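Long-range contacts in glutamate--tRNA ligase (Elizabethkingia anophelis, PDB 6B1Z), which probably attaches glutamate to its cognate tRNA in an ATP-dependent reaction, supplying charged tRNA for protein synthesis: residues H413-F418 and I500-K505; K469-L474 and D486-M491. All blocks are in the same frame, centred on the assembly; numbering follows the deposited sequence.

Contact 1 of 2, residues H413-F418 and I500-K505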
loop_
_atom_site.group_PDB
_atom_site.type_symbol
_atom_site.label_atom_id
_atom_site.label_comp_id
_atom_site.label_asym_id
_atom_site.label_seq_id
_atom_site.Cartn_x
_atom_site.Cartn_y
_atom_site.Cartn_z
ATOM N N HIS A 413 33.940 13.197 1.377
ATOM C CA HIS A 413 34.486 13.949 0.249
ATOM C C HIS A 413 34.810 15.367 0.691
ATOM O O HIS A 413 33.993 16.011 1.355
ATOM C CB HIS A 413 33.493 13.997 -0.920
ATOM C CG HIS A 413 32.906 12.667 -1.278
ATOM N ND1 HIS A 413 33.632 11.678 -1.909
ATOM C CD2 HIS A 413 31.659 12.167 -1.107
ATOM C CE1 HIS A 413 32.858 10.626 -2.107
ATOM N NE2 HIS A 413 31.656 10.896 -1.627
ATOM N N ALA A 414 35.993 15.864 0.301
ATOM C CA ALA A 414 36.347 17.239 0.611
ATOM C C ALA A 414 35.593 18.208 -0.298
ATOM O O ALA A 414 35.261 17.874 -1.438
ATOM C CB ALA A 414 37.850 17.452 0.450
ATOM N N PRO A 415 35.308 19.420 0.181
ATOM C CA PRO A 415 34.683 20.417 -0.692
ATOM C C PRO A 415 35.645 20.863 -1.783
ATOM O O PRO A 415 36.841 21.057 -1.544
ATOM C CB PRO A 415 34.344 21.574 0.260
ATOM C CG PRO A 415 34.554 21.036 1.652
ATOM C CD PRO A 415 35.571 19.953 1.528
ATOM N N GLU A 416 35.109 21.023 -2.991
ATOM C CA GLU A 416 35.898 21.514 -4.115
ATOM C C GLU A 416 35.747 23.019 -4.309
ATOM O O GLU A 416 36.712 23.694 -4.684
ATOM C CB GLU A 416 35.502 20.768 -5.391
ATOM C CG GLU A 416 35.849 19.289 -5.349
ATOM C CD GLU A 416 35.195 18.496 -6.459
ATOM O OE1 GLU A 416 34.506 19.105 -7.305
ATOM O OE2 GLU A 416 35.367 17.259 -6.483
ATOM N N SER A 417 34.558 23.555 -4.050
ATOM C CA SER A 417 34.285 24.987 -4.078
ATOM C C SER A 417 33.753 25.431 -2.718
ATOM O O SER A 417 33.686 24.652 -1.765
ATOM C CB SER A 417 33.290 25.331 -5.188
ATOM O OG SER A 417 32.094 24.585 -5.045
ATOM N N PHE A 418 33.373 26.704 -2.635
ATOM C CA PHE A 418 32.794 27.255 -1.419
ATOM C C PHE A 418 31.666 28.202 -1.790
ATOM O O PHE A 418 31.845 29.081 -2.637
ATOM C CB PHE A 418 33.846 27.988 -0.578
ATOM C CG PHE A 418 35.013 27.132 -0.175
ATOM C CD1 PHE A 418 34.924 26.284 0.918
ATOM C CD2 PHE A 418 36.205 27.183 -0.880
ATOM C CE1 PHE A 418 36.001 25.498 1.299
ATOM C CE2 PHE A 418 37.285 26.403 -0.505
ATOM C CZ PHE A 418 37.183 25.558 0.586
ATOM N N ILE A 500 42.973 19.245 8.631
ATOM C CA ILE A 500 43.990 20.243 8.317
ATOM C C ILE A 500 44.086 20.456 6.811
ATOM O O ILE A 500 44.220 21.590 6.342
ATOM C CB ILE A 500 45.341 19.830 8.929
ATOM C CG1 ILE A 500 45.203 19.676 10.448
ATOM C CG2 ILE A 500 46.421 20.849 8.593
ATOM C CD1 ILE A 500 46.428 19.085 11.120
ATOM N N SER A 501 43.988 19.376 6.031
ATOM C CA SER A 501 44.002 19.500 4.576
ATOM C C SER A 501 42.889 20.424 4.083
ATOM O O SER A 501 43.129 21.321 3.266
ATOM C CB SER A 501 43.877 18.118 3.933
ATOM O OG SER A 501 43.835 18.221 2.521
ATOM N N ARG A 502 41.661 20.221 4.572
ATOM C CA ARG A 502 40.555 21.068 4.134
ATOM C C ARG A 502 40.742 22.509 4.590
ATOM O O ARG A 502 40.374 23.444 3.870
ATOM C CB ARG A 502 39.227 20.516 4.648
ATOM C CG ARG A 502 38.864 19.181 4.047
ATOM C CD ARG A 502 37.483 18.735 4.486
ATOM N NE ARG A 502 37.273 17.337 4.138
ATOM C CZ ARG A 502 36.120 16.692 4.283
ATOM N NH1 ARG A 502 35.059 17.325 4.766
ATOM N NH2 ARG A 502 36.036 15.410 3.939
ATOM N N ILE A 503 41.295 22.708 5.788
ATOM C CA ILE A 503 41.529 24.064 6.279
ATOM C C ILE A 503 42.537 24.776 5.384
ATOM O O ILE A 503 42.316 25.911 4.949
ATOM C CB ILE A 503 42.002 24.036 7.743
ATOM C CG1 ILE A 503 40.877 23.597 8.679
ATOM C CG2 ILE A 503 42.547 25.402 8.161
ATOM C CD1 ILE A 503 41.361 23.302 10.084
ATOM N N ASN A 504 43.654 24.105 5.087
ATOM C CA ASN A 504 44.676 24.704 4.231
ATOM C C ASN A 504 44.140 24.954 2.827
ATOM O O ASN A 504 44.492 25.952 2.189
ATOM C CB ASN A 504 45.915 23.809 4.182
ATOM C CG ASN A 504 46.684 23.803 5.491
ATOM O OD1 ASN A 504 46.777 24.822 6.177
ATOM N ND2 ASN A 504 47.238 22.650 5.847
ATOM N N LYS A 505 43.284 24.056 2.333
ATOM C CA LYS A 505 42.654 24.268 1.036
ATOM C C LYS A 505 41.770 25.509 1.057
ATOM O O LYS A 505 41.759 26.292 0.099
ATOM C CB LYS A 505 41.856 23.022 0.644
ATOM C CG LYS A 505 40.663 23.269 -0.268
ATOM C CD LYS A 505 41.070 23.438 -1.721
ATOM C CE LYS A 505 39.839 23.507 -2.615
ATOM N NZ LYS A 505 40.191 23.652 -4.052
#

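Contact 2 of 2, residues K469-L474 and D486-M491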
loop_
_atom_site.group_PDB
_atom_site.type_symbol
_atom_site.label_atom_id
_atom_site.label_comp_id
_atom_site.label_asym_id
_atom_site.label_seq_id
_atom_site.Cartn_x
_atom_site.Cartn_y
_atom_site.Cartn_z
ATOM N N LYS A 469 33.337 33.039 15.726
ATOM C CA LYS A 469 34.394 33.571 14.872
ATOM C C LYS A 469 35.376 32.486 14.454
ATOM O O LYS A 469 36.022 32.606 13.407
ATOM C CB LYS A 469 35.136 34.701 15.589
ATOM C CG LYS A 469 34.276 35.909 15.915
ATOM C CD LYS A 469 33.736 36.550 14.651
ATOM C CE LYS A 469 32.846 37.735 14.974
ATOM N NZ LYS A 469 32.215 38.296 13.750
ATOM N N VAL A 470 35.517 31.437 15.259
ATOM C CA VAL A 470 36.319 30.282 14.865
ATOM C C VAL A 470 35.455 29.210 14.211
ATOM O O VAL A 470 35.840 28.629 13.193
ATOM C CB VAL A 470 37.075 29.722 16.085
ATOM N N MET A 471 34.274 28.953 14.778
ATOM C CA MET A 471 33.459 27.823 14.339
ATOM C C MET A 471 32.917 28.016 12.927
ATOM O O MET A 471 32.813 27.048 12.163
ATOM C CB MET A 471 32.301 27.599 15.313
ATOM C CG MET A 471 32.697 26.970 16.628
ATOM S SD MET A 471 33.481 25.364 16.400
ATOM C CE MET A 471 33.397 24.728 18.074
ATOM N N MET A 472 32.541 29.247 12.565
ATOM C CA MET A 472 31.836 29.428 11.299
ATOM C C MET A 472 32.768 29.307 10.093
ATOM O O MET A 472 32.443 28.570 9.154
ATOM C CB MET A 472 31.087 30.763 11.273
ATOM C CG MET A 472 30.137 30.892 10.088
ATOM S SD MET A 472 29.000 32.288 10.197
ATOM C CE MET A 472 28.012 31.824 11.618
ATOM N N PRO A 473 33.916 29.993 10.054
ATOM C CA PRO A 473 34.837 29.748 8.931
ATOM C C PRO A 473 35.369 28.327 8.913
ATOM O O PRO A 473 35.655 27.791 7.835
ATOM C CB PRO A 473 35.953 30.780 9.154
ATOM C CG PRO A 473 35.911 31.074 10.601
ATOM C CD PRO A 473 34.461 31.002 10.983
ATOM N N LEU A 474 35.496 27.702 10.085
ATOM C CA LEU A 474 35.895 26.301 10.157
ATOM C C LEU A 474 34.851 25.396 9.506
ATOM O O LEU A 474 35.191 24.491 8.735
ATOM C CB LEU A 474 36.125 25.915 11.620
ATOM C CG LEU A 474 36.688 24.543 11.972
ATOM C CD1 LEU A 474 37.968 24.274 11.195
ATOM C CD2 LEU A 474 36.953 24.497 13.468
ATOM N N ASP A 486 27.625 19.308 14.431
ATOM C CA ASP A 486 28.552 20.161 15.160
ATOM C C ASP A 486 29.966 19.986 14.617
ATOM O O ASP A 486 30.386 18.880 14.266
ATOM C CB ASP A 486 28.513 19.848 16.659
ATOM C CG ASP A 486 27.209 20.277 17.319
ATOM O OD1 ASP A 486 26.333 20.864 16.638
ATOM O OD2 ASP A 486 27.061 20.023 18.531
ATOM N N VAL A 487 30.699 21.101 14.543
ATOM C CA VAL A 487 32.013 21.087 13.896
ATOM C C VAL A 487 33.000 20.147 14.580
ATOM O O VAL A 487 33.705 19.407 13.872
ATOM C CB VAL A 487 32.553 22.526 13.779
ATOM C CG1 VAL A 487 34.026 22.508 13.435
ATOM C CG2 VAL A 487 31.775 23.300 12.726
ATOM N N PRO A 488 33.126 20.124 15.915
ATOM C CA PRO A 488 34.093 19.187 16.515
ATOM C C PRO A 488 33.757 17.731 16.241
ATOM O O PRO A 488 34.670 16.896 16.170
ATOM C CB PRO A 488 34.027 19.521 18.012
ATOM C CG PRO A 488 33.532 20.927 18.064
ATOM C CD PRO A 488 32.526 20.998 16.942
ATOM N N ASP A 489 32.474 17.403 16.082
ATOM C CA ASP A 489 32.094 16.048 15.701
ATOM C C ASP A 489 32.530 15.739 14.274
ATOM O O ASP A 489 33.040 14.647 13.999
ATOM C CB ASP A 489 30.584 15.867 15.855
ATOM C CG ASP A 489 30.132 15.932 17.303
ATOM O OD1 ASP A 489 30.697 15.191 18.131
ATOM O OD2 ASP A 489 29.211 16.722 17.609
ATOM N N LEU A 490 32.335 16.686 13.351
ATOM C CA LEU A 490 32.787 16.476 11.978
ATOM C C LEU A 490 34.300 16.300 11.909
ATOM O O LEU A 490 34.798 15.423 11.191
ATOM C CB LEU A 490 32.339 17.640 11.094
ATOM C CG LEU A 490 32.848 17.602 9.648
ATOM C CD1 LEU A 490 32.499 16.275 8.993
ATOM C CD2 LEU A 490 32.259 18.759 8.855
ATOM N N MET A 491 35.050 17.123 12.647
ATOM C CA MET A 491 36.505 17.007 12.629
ATOM C C MET A 491 36.956 15.635 13.116
ATOM O O MET A 491 37.842 15.019 12.517
ATOM C CB MET A 491 37.135 18.115 13.474
ATOM C CG MET A 491 36.942 19.499 12.886
ATOM S SD MET A 491 37.121 20.827 14.092
ATOM C CE MET A 491 38.905 20.884 14.250
#

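Contact 1 of 2, residues H413-F418 and I500-K505
Arg502 and Lys505, one helical turn apart on the C-terminal helix 487-507, reach across to Ala414, Pro415 and Phe418 in the loop between helices 401-406 and 420-425, a loop-on-helix contact at the surface of the all-helical anticodon-binding domain. Arg502 is laid out straight, its chain extended from CG to NE, and its guanidinium turns one face to Ala414 CA and His413 O. Ala414 CA sits 3.5 Å above that plane, displaced from the centre of the group. His413 O is 3.3 Å from Arg502 NH2, but the angle is too poor for a hydrogen bond. The polar ends are satisfied elsewhere: NE by a salt bridge to Glu498, NH1 by the carbonyl oxygens of Phe410 and Leu478, and NH2 by hydrogen bonding outside the two segments. Glu498, one turn back on the same helix, thus helps hold the group in place. Pro415 crosses the arginine chain at about a right angle, its CD 3.7 Å from Arg502 CD. Lys505 CG, anti to the backbone N (chi1 152°), is set at the edge of the Phe418 ring, near its plane and 4.3 Å from Phe418 CZ; the chain then bends at chi2 and ends beside the loop backbone. Farther along the lysine, CE comes within 3.8 Å of Glu416 O, and NZ stands 3.5 Å from the same oxygen without a hydrogen bond.

Contact 2 of 2, residues K469-L474 and D486-M491
Met471 and Leu474 of helix 467-479 pack against Val487, Pro488 and Met491 at the start of helix 487-507, a buried crossed-helix interface between two consecutive helices of the all-helical anticodon-binding domain. The short helical segments cross at 49° with their axes 11.1 Å apart, a spacing bridged by side chains. The contacts between side chains are apolar and fall into two groups. The first involves thioether and hydrocarbon. Met471 and Val487 run alongside each other in opposing senses, Met471 SD passing 4.0 Å from Val487 CB, while Val487 CG2 rests 3.9 Å from the backbone oxygen Met471 O. The methionine's CG is anti to the carbonyl carbon (chi1 -74°), and a bend at chi2 places SD against the valine; beyond it, Met471 CE meets the ring of Pro488 at CG, 3.8 Å away, the two side chains crossing at about a right angle. Ile456 of helix 449-462 also touches Met471, and Lys453 and Ile452 of that helix touch Pro488 and Met491, so a third helix borders the seam. A second sulfur takes part where Leu474 and Met491 meet tip to tip, Leu474 CD2 standing 3.7 Å from Met491 SD. The second group is purely aliphatic: with its CG1 anti to the backbone N (chi1 166°), Val487 offers that methyl to the leucine branch, CG1 lying 3.7 Å from Leu474 CG and 3.5 Å from Leu474 CD2.

Overall arrangement
Both contacts belong to the anticodon-binding domain and share helix 487-507, which uses its start in contact 2 and a later stretch, 500-505, in contact 1. Their centres are 13 Å apart, and they meet directly where Ile503 CD1 packs 3.7 Å from Leu474 CD1. Along the chain, the loop 413-418 comes first, then 469-474 and 486-491, with 500-505 last, so the pairing closer in sequence lies between the two halves of the wider one, 82 residues apart. The C-terminal helix therefore joins a buried helix-helix seam to an outer loop, illustrating how one long helix can knit a helical domain together. At more than 40 Å from the centre of the chain, both lie far out in the elongated molecule.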